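Local atomic coordinates of 8-amino-8-demethylriboflavin N,N-dimethyltransferase (Streptomyces davawensis, PDB entry 4D7K), a protein that catalyses the two successive S-adenosylmethionine-dependent N-methylations that convert 8-amino-8-demethylriboflavin into the antibiotic roseoflavin. Residues A32-H37 against S100-T105; V113-G118 against Q132-E137; D168-S173 against D335-I340; D246-R251 against Q271-A276. One frame throughout, in Å; residues are numbered along the deposited sequence.

How the interactions relate
Interactions 1, 2 and 3 follow one another along the chain, while interaction 4 is nested inside the loop that interaction 3 closes. The first two lie on the helical side of the molecule: helix 13-35 meets helix 102-107 in interaction 1, and the next helix, 111-118, carries interaction 2, with centres about 21 Å apart. Both also touch the second subunit of the homodimer. Interactions 3 and 4, about 19 Å apart between centres, reach the same seven-stranded mixed sheet of the methyltransferase domain through strands 337-344 and 247-251. About 40 Å separates the centres of interactions 1 and 4, so the set runs from the dimer-forming helices to the Rossmann-like catalytic domain.

Interaction 1. Residues A32-H37 against S100-T105; sequences AVAKLH and SMRGMT
R102 reaches from the start of helix 102-107 to the C-terminal end of helix 13-35 and gives a direct hydrogen bond to the backbone there: NH2 of R102 lies 3.0 Å from O of A34, with an N-H...O angle of 149°. The donor stands well above the carbonyl plane. That oxygen is gripped twice, because N of H37 binds O of A34 from the opposite face at 2.9 Å. With CG anti to the backbone N (chi1 -174°) and the chain straight from CG to NE, the arginine spans the gap at nearly full length. H37 has positive phi and closes a Schellman motif, so the guanidinium docks on the turn that ends the long helix of the dimerisation domain. A water adds a second link, accepting from NH2 of R102 at 2.7 Å and from NZ of K35 at 3.1 Å. The like charges probably tolerate one another because acids sit close by: NZ of K35 makes salt bridges to E110, E150 and E154, and E154 is also a long, weak ion partner of R102.

The nonbonded contacts are fewer. CB of A34 points toward the arginine and lies 4.1 Å from NE of R102. The imidazole of H37 lies nearly parallel to the guanidinium plane, 8° apart, although NE2 of H37 approaches NH2 of R102 obliquely, at 3.5 Å and with an angle too poor for a hydrogen bond. On the arginine's own side, OG of S100 accepts from N of R102 in an ST turn, at 3.2 Å and almost straight.

Interaction 2. Residues V113-G118 against Q132-E137; sequences VLAAYG and QLRHRE
NH1 of R134 is held in a salt bridge by D119, just past helix 111-118, and also lies 3.3 Å from O of A115, the one close polar approach between residues 113-118 and 132-137. The guanidinium meets that oxygen obliquely. D119 is the firmer partner, and the acid probably does most to fix the position of the charged end.

Below the charged group the contact is aliphatic. CB of A115 points toward the arginine and touches CD of R134 at 3.6 Å, so the methyl group packs against the last methylene before the guanidinium. The side chain of R134 first heads directly away from its own backbone nitrogen (chi1 177°), then bends at chi2 and again at chi3 (-77°), which brings NH1 round toward the carbonyl oxygen of A115. At the other end of the chain, CG of R134 lies over one face of the H135 ring, 4.1 Å above its plane and displaced toward the rim. That imidazole is itself held by its neighbours: ND1 of H135 bonds to O of F131, and the ring stacks on F131 and meets F142 edge-to-face.

A116 and Y117 direct their side chains onto helix 293-305, and Y117 also meets F28 of the second subunit. The arrangement is a surface helix-to-helix contact, in which an arginine at a helix end reaches across to a helix bordering the dimer interface of this O-methyltransferase.

Interaction 3. Residues D168-S173 against D335-I340; sequences DDFLTS and DVWAVI
F170 brings the far end of its ring against W337, with CZ of F170 3.5 Å from CB of W337 and 3.7 Å from CG of W337. The phenyl ring and the five-membered ring of the indole are inclined by 26°, close to parallel, but they are slid so far apart that they hardly overlap: their centroids are 5.5 Å apart. The tip of the phenylalanine therefore rests on the root of the tryptophan side chain rather than forming a true stack. In F170 a chi1 of -73° turns the ring away from the residue's own carbonyl and swings it out from helix 167-171 toward the strand.

V339 meets the same ring differently. Its CG2 comes in at the edge, in the ring plane, 3.9 Å from CD1 of F170. Two side chains of strand 337-344, whose CB atoms point to the same side, thus touch the ring. Around this, A333 and L284 also pack on F170, F166 meets W337 edge-to-face, and within its own segment CG1 of V336 sits 3.5 Å above one indole face, over its centre.

At the margin a water joins the two segments, donating to OD2 of D169 at 3.1 Å and accepting from N of D335 at 2.9 Å. F170 and its partners lay helix 167-171 against strand 337-344, the next-to-edge strand of the Rossmann-like sheet, antiparallel to both neighbours. The contact is mainly apolar, so its hold comes chiefly from burying hydrocarbon and aromatic surface, with the polar link between the segments made through solvent.

Interaction 4. Residues D246-R251 against Q271-A276; sequences DAYVLR and QAMGDA
Y248 lies in the extended run of strand 247-251, whereas A272 and M273, which it touches, adopt helix-like backbone angles but lack the regular hydrogen bonds, just past helix 259-270; G274 then turns the chain with positive phi (76°). From the strand the tyrosine points toward that turn. OH of Y248 ends 3.0 Å from O of A272, but it hydrogen-bonds to O of P242, so a second carbonyl oxygen lies near the buried hydroxyl. CB of A272 adds a touch, 3.6 Å from OH of Y248.

M273 covers another part of the ring. Its CG contacts CE1 of Y248 at 3.5 Å and CD1 of Y248 at 3.7 Å; the two side chains lie antiparallel as they pass. The sulfur follows in a Met-aromatic contact: SD of M273 is 5.2 Å from the ring centroid of Y248, in an oblique position 43° off the ring normal.

F237, predicted to bind S-adenosylmethionine, has its side chain about 10 Å from that of Y248; the contact therefore lies near, but not at, the predicted cofactor site. Strand 247-251 runs parallel between strands 181-185 and 280-285, with I269 of helix 259-270 also on the tyrosine; the contact thus lies within a beta-alpha-beta crossover, where the connection leaving that helix packs back on the first strand before the chain enters strand 280-285.

Interaction 1. Residues A32-H37 against S100-T105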
loop_
_atom_site.group_PDB
_atom_site.type_symbol
_atom_site.label_atom_id
_atom_site.label_comp_id
_atom_site.label_asym_id
_atom_site.label_seq_id
_atom_site.Cartn_x
_atom_site.Cartn_y
_atom_site.Cartn_z
ATOM N N ALA A 32 -3.962 1.419 11.762
ATOM C CA ALA A 32 -4.119 0.919 13.121
ATOM C C ALA A 32 -3.865 2.027 14.135
ATOM O O ALA A 32 -4.559 2.121 15.148
ATOM C CB ALA A 32 -3.192 -0.259 13.366
ATOM N N VAL A 33 -2.883 2.874 13.845
ATOM C CA VAL A 33 -2.572 4.010 14.706
ATOM C C VAL A 33 -3.765 4.964 14.800
ATOM O O VAL A 33 -4.136 5.419 15.885
ATOM C CB VAL A 33 -1.325 4.776 14.197
ATOM C CG1 VAL A 33 -1.295 6.193 14.752
ATOM C CG2 VAL A 33 -0.043 4.014 14.546
ATOM N N ALA A 34 -4.376 5.253 13.659
ATOM C CA ALA A 34 -5.515 6.155 13.630
ATOM C C ALA A 34 -6.747 5.541 14.302
ATOM O O ALA A 34 -7.462 6.235 15.027
ATOM C CB ALA A 34 -5.830 6.556 12.198
ATOM N N LYS A 35 -6.990 4.250 14.075
ATOM C CA LYS A 35 -8.163 3.579 14.644
ATOM C C LYS A 35 -8.080 3.499 16.166
ATOM O O LYS A 35 -9.097 3.474 16.849
ATOM C CB LYS A 35 -8.331 2.170 14.065
ATOM C CG LYS A 35 -8.584 2.120 12.560
ATOM C CD LYS A 35 -9.841 2.870 12.159
ATOM C CE LYS A 35 -11.089 2.171 12.670
ATOM N NZ LYS A 35 -12.309 2.821 12.126
ATOM N N LEU A 36 -6.863 3.456 16.692
ATOM C CA LEU A 36 -6.672 3.407 18.130
ATOM C C LEU A 36 -6.687 4.812 18.724
ATOM O O LEU A 36 -6.546 4.982 19.934
ATOM C CB LEU A 36 -5.364 2.697 18.467
ATOM C CG LEU A 36 -5.398 1.182 18.283
ATOM C CD1 LEU A 36 -3.991 0.627 18.317
ATOM C CD2 LEU A 36 -6.246 0.555 19.375
ATOM N N HIS A 37 -6.857 5.809 17.857
ATOM C CA HIS A 37 -6.891 7.217 18.251
ATOM C C HIS A 37 -5.634 7.636 19.009
ATOM O O HIS A 37 -5.665 8.541 19.845
ATOM C CB HIS A 37 -8.146 7.507 19.082
ATOM C CG HIS A 37 -9.410 7.483 18.277
ATOM N ND1 HIS A 37 -10.284 6.420 18.296
ATOM C CD2 HIS A 37 -9.919 8.379 17.399
ATOM C CE1 HIS A 37 -11.296 6.673 17.479
ATOM N NE2 HIS A 37 -11.096 7.850 16.922
ATOM N N SER A 100 -6.618 18.099 8.395
ATOM C CA SER A 100 -6.601 16.670 8.698
ATOM C C SER A 100 -6.636 15.794 7.455
ATOM O O SER A 100 -7.197 16.175 6.435
ATOM C CB SER A 100 -7.785 16.306 9.600
ATOM O OG SER A 100 -8.029 14.908 9.579
ATOM N N MET A 101 -6.024 14.617 7.556
ATOM C CA MET A 101 -6.016 13.644 6.472
ATOM C C MET A 101 -6.301 12.250 7.022
ATOM O O MET A 101 -5.886 11.246 6.449
ATOM C CB MET A 101 -4.673 13.677 5.731
ATOM C CG MET A 101 -4.474 14.966 4.928
ATOM S SD MET A 101 -2.876 15.126 4.111
ATOM C CE MET A 101 -3.053 13.936 2.784
ATOM N N ARG A 102 -7.014 12.204 8.144
ATOM C CA ARG A 102 -7.339 10.950 8.808
ATOM C C ARG A 102 -8.346 10.166 7.988
ATOM O O ARG A 102 -8.335 8.935 7.986
ATOM C CB ARG A 102 -7.892 11.207 10.216
ATOM C CG ARG A 102 -8.114 9.948 11.040
ATOM C CD ARG A 102 -8.782 10.248 12.376
ATOM N NE ARG A 102 -8.949 9.030 13.165
ATOM C CZ ARG A 102 -9.916 8.136 12.966
ATOM N NH1 ARG A 102 -10.814 8.321 12.004
ATOM N NH2 ARG A 102 -9.984 7.055 13.732
ATOM N N GLY A 103 -9.216 10.893 7.292
ATOM C CA GLY A 103 -10.273 10.280 6.509
ATOM C C GLY A 103 -9.770 9.345 5.426
ATOM O O GLY A 103 -10.169 8.183 5.362
ATOM N N MET A 104 -8.881 9.845 4.575
ATOM C CA MET A 104 -8.366 9.044 3.470
ATOM C C MET A 104 -7.463 7.912 3.964
ATOM O O MET A 104 -7.342 6.875 3.315
ATOM C CB MET A 104 -7.605 9.923 2.477
ATOM C CG MET A 104 -6.225 10.338 2.947
ATOM S SD MET A 104 -5.242 11.090 1.638
ATOM C CE MET A 104 -6.204 12.560 1.291
ATOM N N THR A 105 -6.842 8.108 5.123
ATOM C CA THR A 105 -5.883 7.142 5.640
ATOM C C THR A 105 -6.596 5.956 6.300
ATOM O O THR A 105 -6.067 4.847 6.320
ATOM C CB THR A 105 -4.907 7.825 6.630
ATOM O OG1 THR A 105 -4.287 8.940 5.979
ATOM C CG2 THR A 105 -3.821 6.869 7.086
HETATM O O HOH W 1 -12.073 5.354 13.976
#

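Interaction 2. Residues V113-G118 against Q132-E137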
loop_
_atom_site.group_PDB
_atom_site.type_symbol
_atom_site.label_atom_id
_atom_site.label_comp_id
_atom_site.label_asym_id
_atom_site.label_seq_id
_atom_site.Cartn_x
_atom_site.Cartn_y
_atom_site.Cartn_z
ATOM N N VAL A 113 -13.856 -2.169 2.797
ATOM C CA VAL A 113 -13.319 -1.449 1.645
ATOM C C VAL A 113 -12.095 -2.163 1.080
ATOM O O VAL A 113 -11.942 -2.300 -0.136
ATOM C CB VAL A 113 -12.939 0.002 2.018
ATOM C CG1 VAL A 113 -12.382 0.744 0.811
ATOM C CG2 VAL A 113 -14.143 0.732 2.596
ATOM N N LEU A 114 -11.226 -2.620 1.972
ATOM C CA LEU A 114 -10.028 -3.344 1.574
ATOM C C LEU A 114 -10.390 -4.629 0.830
ATOM O O LEU A 114 -9.725 -5.009 -0.135
ATOM C CB LEU A 114 -9.179 -3.663 2.802
ATOM C CG LEU A 114 -7.685 -3.890 2.605
ATOM C CD1 LEU A 114 -6.995 -2.605 2.161
ATOM C CD2 LEU A 114 -7.086 -4.408 3.898
ATOM N N ALA A 115 -11.452 -5.289 1.282
ATOM C CA ALA A 115 -11.918 -6.522 0.655
ATOM C C ALA A 115 -12.411 -6.285 -0.773
ATOM O O ALA A 115 -12.376 -7.190 -1.606
ATOM C CB ALA A 115 -13.013 -7.148 1.487
ATOM N N ALA A 116 -12.870 -5.068 -1.045
ATOM C CA ALA A 116 -13.328 -4.706 -2.382
ATOM C C ALA A 116 -12.154 -4.577 -3.346
ATOM O O ALA A 116 -12.197 -5.102 -4.460
ATOM C CB ALA A 116 -14.123 -3.413 -2.335
ATOM N N TYR A 117 -11.105 -3.879 -2.918
ATOM C CA TYR A 117 -9.895 -3.749 -3.727
ATOM C C TYR A 117 -9.237 -5.111 -3.969
ATOM O O TYR A 117 -8.515 -5.295 -4.948
ATOM C CB TYR A 117 -8.912 -2.773 -3.066
ATOM C CG TYR A 117 -9.324 -1.328 -3.243
ATOM C CD1 TYR A 117 -10.320 -0.770 -2.451
ATOM C CD2 TYR A 117 -8.741 -0.533 -4.219
ATOM C CE1 TYR A 117 -10.716 0.541 -2.622
ATOM C CE2 TYR A 117 -9.127 0.779 -4.395
ATOM C CZ TYR A 117 -10.115 1.310 -3.593
ATOM O OH TYR A 117 -10.505 2.617 -3.766
ATOM N N GLY A 118 -9.502 -6.069 -3.085
ATOM C CA GLY A 118 -9.019 -7.424 -3.269
ATOM C C GLY A 118 -9.773 -8.164 -4.359
ATOM O O GLY A 118 -9.191 -8.966 -5.094
ATOM N N GLN A 132 -19.690 -4.178 -4.924
ATOM C CA GLN A 132 -21.018 -4.780 -4.994
ATOM C C GLN A 132 -20.971 -6.298 -5.145
ATOM O O GLN A 132 -22.010 -6.957 -5.142
ATOM C CB GLN A 132 -21.816 -4.170 -6.145
ATOM C CG GLN A 132 -22.010 -2.668 -6.031
ATOM C CD GLN A 132 -22.840 -2.099 -7.164
ATOM O OE1 GLN A 132 -23.574 -2.826 -7.837
ATOM N NE2 GLN A 132 -22.721 -0.795 -7.386
ATOM N N LEU A 133 -19.773 -6.854 -5.283
ATOM C CA LEU A 133 -19.622 -8.303 -5.355
ATOM C C LEU A 133 -19.641 -8.916 -3.959
ATOM O O LEU A 133 -20.211 -9.985 -3.750
ATOM C CB LEU A 133 -18.328 -8.686 -6.081
ATOM C CG LEU A 133 -18.317 -8.567 -7.606
ATOM C CD1 LEU A 133 -16.989 -9.042 -8.163
ATOM C CD2 LEU A 133 -19.460 -9.358 -8.220
ATOM N N ARG A 134 -19.014 -8.234 -3.006
ATOM C CA ARG A 134 -18.931 -8.730 -1.636
ATOM C C ARG A 134 -20.068 -8.171 -0.785
ATOM O O ARG A 134 -20.431 -8.746 0.242
ATOM C CB ARG A 134 -17.570 -8.381 -1.024
ATOM C CG ARG A 134 -17.403 -8.804 0.433
ATOM C CD ARG A 134 -15.962 -9.142 0.775
ATOM N NE ARG A 134 -15.584 -10.458 0.270
ATOM C CZ ARG A 134 -14.947 -10.664 -0.878
ATOM N NH1 ARG A 134 -14.607 -9.633 -1.639
ATOM N NH2 ARG A 134 -14.645 -11.899 -1.259
ATOM N N HIS A 135 -20.641 -7.056 -1.223
ATOM C CA HIS A 135 -21.776 -6.468 -0.521
ATOM C C HIS A 135 -23.033 -6.482 -1.393
ATOM O O HIS A 135 -22.961 -6.364 -2.611
ATOM C CB HIS A 135 -21.440 -5.045 -0.075
ATOM C CG HIS A 135 -20.229 -4.961 0.803
ATOM N ND1 HIS A 135 -18.953 -4.825 0.304
ATOM C CD2 HIS A 135 -20.102 -5.012 2.151
ATOM C CE1 HIS A 135 -18.091 -4.784 1.301
ATOM N NE2 HIS A 135 -18.758 -4.895 2.435
ATOM N N ARG A 136 -24.188 -6.630 -0.758
ATOM C CA ARG A 136 -25.450 -6.746 -1.480
ATOM C C ARG A 136 -25.950 -5.398 -1.999
ATOM O O ARG A 136 -26.856 -5.340 -2.830
ATOM C CB ARG A 136 -26.500 -7.384 -0.574
ATOM C CG ARG A 136 -25.992 -8.620 0.152
ATOM C CD ARG A 136 -26.850 -8.951 1.364
ATOM N NE ARG A 136 -28.241 -9.214 1.008
ATOM C CZ ARG A 136 -29.171 -9.596 1.876
ATOM N NH1 ARG A 136 -28.857 -9.763 3.153
ATOM N NH2 ARG A 136 -30.415 -9.815 1.468
ATOM N N GLU A 137 -25.357 -4.316 -1.502
ATOM C CA GLU A 137 -25.766 -2.963 -1.868
ATOM C C GLU A 137 -24.621 -2.182 -2.506
ATOM O O GLU A 137 -23.455 -2.483 -2.263
ATOM C CB GLU A 137 -26.265 -2.210 -0.634
ATOM C CG GLU A 137 -27.424 -2.867 0.085
ATOM C CD GLU A 137 -27.643 -2.280 1.462
ATOM O OE1 GLU A 137 -26.652 -1.823 2.070
ATOM O OE2 GLU A 137 -28.801 -2.272 1.931
#

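Interaction 3. Residues D168-S173 against D335-I340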
loop_
_atom_site.group_PDB
_atom_site.type_symbol
_atom_site.label_atom_id
_atom_site.label_comp_id
_atom_site.label_asym_id
_atom_site.label_seq_id
_atom_site.Cartn_x
_atom_site.Cartn_y
_atom_site.Cartn_z
ATOM N N ASP A 168 -5.573 23.913 -5.414
ATOM C CA ASP A 168 -4.693 24.795 -6.175
ATOM C C ASP A 168 -4.568 24.367 -7.638
ATOM O O ASP A 168 -4.451 25.212 -8.525
ATOM C CB ASP A 168 -3.310 24.857 -5.528
ATOM C CG ASP A 168 -3.334 25.537 -4.174
ATOM O OD1 ASP A 168 -4.215 26.395 -3.957
ATOM O OD2 ASP A 168 -2.475 25.214 -3.327
ATOM N N ASP A 169 -4.607 23.060 -7.882
ATOM C CA ASP A 169 -4.471 22.522 -9.232
ATOM C C ASP A 169 -5.521 23.085 -10.190
ATOM O O ASP A 169 -5.245 23.283 -11.371
ATOM C CB ASP A 169 -4.550 20.993 -9.210
ATOM C CG ASP A 169 -3.248 20.344 -8.771
ATOM O OD1 ASP A 169 -2.192 21.004 -8.862
ATOM O OD2 ASP A 169 -3.273 19.173 -8.341
ATOM N N PHE A 170 -6.722 23.344 -9.682
ATOM C CA PHE A 170 -7.767 23.951 -10.497
ATOM C C PHE A 170 -7.553 25.450 -10.634
ATOM O O PHE A 170 -7.593 25.993 -11.738
ATOM C CB PHE A 170 -9.155 23.679 -9.907
ATOM C CG PHE A 170 -9.614 22.262 -10.076
ATOM C CD1 PHE A 170 -9.984 21.785 -11.322
ATOM C CD2 PHE A 170 -9.675 21.404 -8.990
ATOM C CE1 PHE A 170 -10.403 20.478 -11.481
ATOM C CE2 PHE A 170 -10.094 20.097 -9.144
ATOM C CZ PHE A 170 -10.460 19.634 -10.387
ATOM N N LEU A 171 -7.317 26.111 -9.506
ATOM C CA LEU A 171 -7.275 27.571 -9.461
ATOM C C LEU A 171 -6.062 28.169 -10.165
ATOM O O LEU A 171 -6.016 29.375 -10.401
ATOM C CB LEU A 171 -7.313 28.052 -8.009
ATOM C CG LEU A 171 -8.611 27.734 -7.270
ATOM C CD1 LEU A 171 -8.574 28.264 -5.839
ATOM C CD2 LEU A 171 -9.798 28.300 -8.035
ATOM N N THR A 172 -5.086 27.334 -10.503
ATOM C CA THR A 172 -3.892 27.819 -11.184
ATOM C C THR A 172 -3.823 27.355 -12.632
ATOM O O THR A 172 -2.914 27.736 -13.362
ATOM C CB THR A 172 -2.606 27.366 -10.467
ATOM O OG1 THR A 172 -2.509 25.936 -10.514
ATOM C CG2 THR A 172 -2.606 27.835 -9.017
ATOM N N SER A 173 -4.783 26.536 -13.048
ATOM C CA SER A 173 -4.740 25.945 -14.382
ATOM C C SER A 173 -5.806 26.524 -15.309
ATOM O O SER A 173 -5.756 26.324 -16.523
ATOM C CB SER A 173 -4.899 24.428 -14.293
ATOM O OG SER A 173 -3.907 23.865 -13.451
ATOM N N ASP A 335 -2.143 16.408 -12.706
ATOM C CA ASP A 335 -1.906 15.150 -13.398
ATOM C C ASP A 335 -3.108 14.215 -13.365
ATOM O O ASP A 335 -3.020 13.060 -13.782
ATOM C CB ASP A 335 -0.689 14.451 -12.797
ATOM C CG ASP A 335 0.599 15.204 -13.059
ATOM O OD1 ASP A 335 0.696 15.872 -14.114
ATOM O OD2 ASP A 335 1.512 15.129 -12.212
ATOM N N VAL A 336 -4.236 14.711 -12.872
ATOM C CA VAL A 336 -5.441 13.899 -12.828
ATOM C C VAL A 336 -6.606 14.596 -13.499
ATOM O O VAL A 336 -7.145 14.123 -14.501
ATOM C CB VAL A 336 -5.851 13.565 -11.390
ATOM C CG1 VAL A 336 -7.123 12.731 -11.393
ATOM C CG2 VAL A 336 -4.730 12.840 -10.677
ATOM N N TRP A 337 -6.983 15.733 -12.931
ATOM C CA TRP A 337 -8.211 16.408 -13.306
ATOM C C TRP A 337 -8.011 17.370 -14.465
ATOM O O TRP A 337 -6.885 17.702 -14.836
ATOM C CB TRP A 337 -8.780 17.153 -12.098
ATOM C CG TRP A 337 -8.801 16.316 -10.861
ATOM C CD1 TRP A 337 -8.027 16.475 -9.750
ATOM C CD2 TRP A 337 -9.630 15.173 -10.610
ATOM N NE1 TRP A 337 -8.325 15.508 -8.821
ATOM C CE2 TRP A 337 -9.307 14.693 -9.326
ATOM C CE3 TRP A 337 -10.617 14.508 -11.348
ATOM C CZ2 TRP A 337 -9.929 13.581 -8.762
ATOM C CZ3 TRP A 337 -11.235 13.402 -10.787
ATOM C CH2 TRP A 337 -10.890 12.950 -9.506
ATOM N N ALA A 338 -9.122 17.810 -15.035
ATOM C CA ALA A 338 -9.093 18.743 -16.144
ATOM C C ALA A 338 -10.317 19.643 -16.098
ATOM O O ALA A 338 -11.351 19.269 -15.545
ATOM C CB ALA A 338 -9.031 17.994 -17.466
ATOM N N VAL A 339 -10.196 20.833 -16.670
ATOM C CA VAL A 339 -11.350 21.700 -16.812
ATOM C C VAL A 339 -11.839 21.673 -18.253
ATOM O O VAL A 339 -11.167 22.171 -19.155
ATOM C CB VAL A 339 -11.038 23.143 -16.397
ATOM C CG1 VAL A 339 -12.238 24.038 -16.662
ATOM C CG2 VAL A 339 -10.654 23.191 -14.933
ATOM N N ILE A 340 -13.001 21.065 -18.463
ATOM C CA ILE A 340 -13.618 21.034 -19.780
ATOM C C ILE A 340 -14.387 22.326 -20.003
ATOM O O ILE A 340 -15.438 22.534 -19.411
ATOM C CB ILE A 340 -14.572 19.834 -19.943
ATOM C CG1 ILE A 340 -13.852 18.525 -19.614
ATOM C CG2 ILE A 340 -15.142 19.788 -21.356
ATOM C CD1 ILE A 340 -14.734 17.292 -19.734
HETATM O O HOH W 2 -1.829 16.907 -9.832
#

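Interaction 4. Residues D246-R251 against Q271-A276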
loop_
_atom_site.group_PDB
_atom_site.type_symbol
_atom_site.label_atom_id
_atom_site.label_comp_id
_atom_site.label_asym_id
_atom_site.label_seq_id
_atom_site.Cartn_x
_atom_site.Cartn_y
_atom_site.Cartn_z
ATOM N N ASP A 246 -22.699 33.527 -15.781
ATOM C CA ASP A 246 -21.797 33.457 -16.923
ATOM C C ASP A 246 -20.795 32.314 -16.764
ATOM O O ASP A 246 -19.929 32.113 -17.614
ATOM C CB ASP A 246 -21.068 34.791 -17.122
ATOM C CG ASP A 246 -20.358 35.264 -15.871
ATOM O OD1 ASP A 246 -20.800 34.906 -14.763
ATOM O OD2 ASP A 246 -19.358 36.001 -15.997
ATOM N N ALA A 247 -20.931 31.560 -15.677
ATOM C CA ALA A 247 -20.105 30.377 -15.463
ATOM C C ALA A 247 -20.882 29.308 -14.703
ATOM O O ALA A 247 -21.316 29.531 -13.576
ATOM C CB ALA A 247 -18.828 30.741 -14.717
ATOM N N TYR A 248 -21.061 28.152 -15.334
ATOM C CA TYR A 248 -21.725 27.018 -14.706
ATOM C C TYR A 248 -20.729 25.890 -14.486
ATOM O O TYR A 248 -19.989 25.519 -15.398
ATOM C CB TYR A 248 -22.897 26.531 -15.558
ATOM C CG TYR A 248 -24.061 27.488 -15.585
ATOM C CD1 TYR A 248 -24.030 28.625 -16.380
ATOM C CD2 TYR A 248 -25.194 27.255 -14.816
ATOM C CE1 TYR A 248 -25.093 29.505 -16.403
ATOM C CE2 TYR A 248 -26.265 28.132 -14.836
ATOM C CZ TYR A 248 -26.208 29.255 -15.633
ATOM O OH TYR A 248 -27.268 30.132 -15.662
ATOM N N VAL A 249 -20.711 25.346 -13.272
ATOM C CA VAL A 249 -19.715 24.349 -12.900
ATOM C C VAL A 249 -20.350 23.010 -12.517
ATOM O O VAL A 249 -21.223 22.951 -11.654
ATOM C CB VAL A 249 -18.845 24.848 -11.731
ATOM C CG1 VAL A 249 -17.786 23.819 -11.378
ATOM C CG2 VAL A 249 -18.208 26.196 -12.078
ATOM N N LEU A 250 -19.904 21.945 -13.179
ATOM C CA LEU A 250 -20.350 20.584 -12.880
ATOM C C LEU A 250 -19.183 19.737 -12.391
ATOM O O LEU A 250 -18.375 19.269 -13.192
ATOM C CB LEU A 250 -20.978 19.937 -14.116
ATOM C CG LEU A 250 -22.414 20.316 -14.455
ATOM C CD1 LEU A 250 -22.775 19.794 -15.833
ATOM C CD2 LEU A 250 -23.355 19.755 -13.406
ATOM N N ARG A 251 -19.097 19.533 -11.083
ATOM C CA ARG A 251 -17.950 18.835 -10.508
ATOM C C ARG A 251 -18.323 17.468 -9.941
ATOM O O ARG A 251 -18.918 17.365 -8.869
ATOM C CB ARG A 251 -17.294 19.698 -9.425
ATOM C CG ARG A 251 -18.259 20.305 -8.410
ATOM C CD ARG A 251 -17.536 21.240 -7.452
ATOM N NE ARG A 251 -18.086 21.186 -6.099
ATOM C CZ ARG A 251 -17.625 20.390 -5.138
ATOM N NH1 ARG A 251 -16.607 19.574 -5.379
ATOM N NH2 ARG A 251 -18.183 20.408 -3.934
ATOM N N GLN A 271 -30.135 26.450 -21.635
ATOM C CA GLN A 271 -31.134 27.498 -21.806
ATOM C C GLN A 271 -31.120 28.495 -20.648
ATOM O O GLN A 271 -31.800 29.519 -20.697
ATOM C CB GLN A 271 -32.532 26.888 -21.972
ATOM C CG GLN A 271 -32.966 25.959 -20.850
ATOM C CD GLN A 271 -34.307 25.300 -21.130
ATOM O OE1 GLN A 271 -34.875 24.631 -20.267
ATOM N NE2 GLN A 271 -34.815 25.486 -22.345
ATOM N N ALA A 272 -30.340 28.197 -19.614
ATOM C CA ALA A 272 -30.197 29.099 -18.473
ATOM C C ALA A 272 -29.035 30.072 -18.679
ATOM O O ALA A 272 -28.911 31.069 -17.965
ATOM C CB ALA A 272 -30.000 28.304 -17.188
ATOM N N MET A 273 -28.190 29.775 -19.660
ATOM C CA MET A 273 -27.016 30.593 -19.943
ATOM C C MET A 273 -27.354 31.778 -20.840
ATOM O O MET A 273 -26.596 32.745 -20.915
ATOM C CB MET A 273 -25.922 29.749 -20.602
ATOM C CG MET A 273 -25.439 28.590 -19.760
ATOM S SD MET A 273 -24.183 27.616 -20.607
ATOM C CE MET A 273 -23.008 28.890 -21.052
ATOM N N GLY A 274 -28.490 31.695 -21.524
ATOM C CA GLY A 274 -28.890 32.735 -22.453
ATOM C C GLY A 274 -28.101 32.652 -23.745
ATOM O O GLY A 274 -27.845 31.560 -24.252
ATOM N N ASP A 275 -27.711 33.806 -24.275
ATOM C CA ASP A 275 -26.945 33.857 -25.516
ATOM C C ASP A 275 -25.684 34.701 -25.371
ATOM O O ASP A 275 -25.117 35.158 -26.363
ATOM C CB ASP A 275 -27.806 34.405 -26.655
ATOM C CG ASP A 275 -28.954 33.485 -27.010
ATOM O OD1 ASP A 275 -28.802 32.256 -26.847
ATOM O OD2 ASP A 275 -30.007 33.989 -27.456
ATOM N N ALA A 276 -25.255 34.912 -24.129
ATOM C CA ALA A 276 -24.030 35.653 -23.858
ATOM C C ALA A 276 -22.827 34.882 -24.389
ATOM O O ALA A 276 -22.547 33.775 -23.927
ATOM C CB ALA A 276 -23.882 35.915 -22.370
#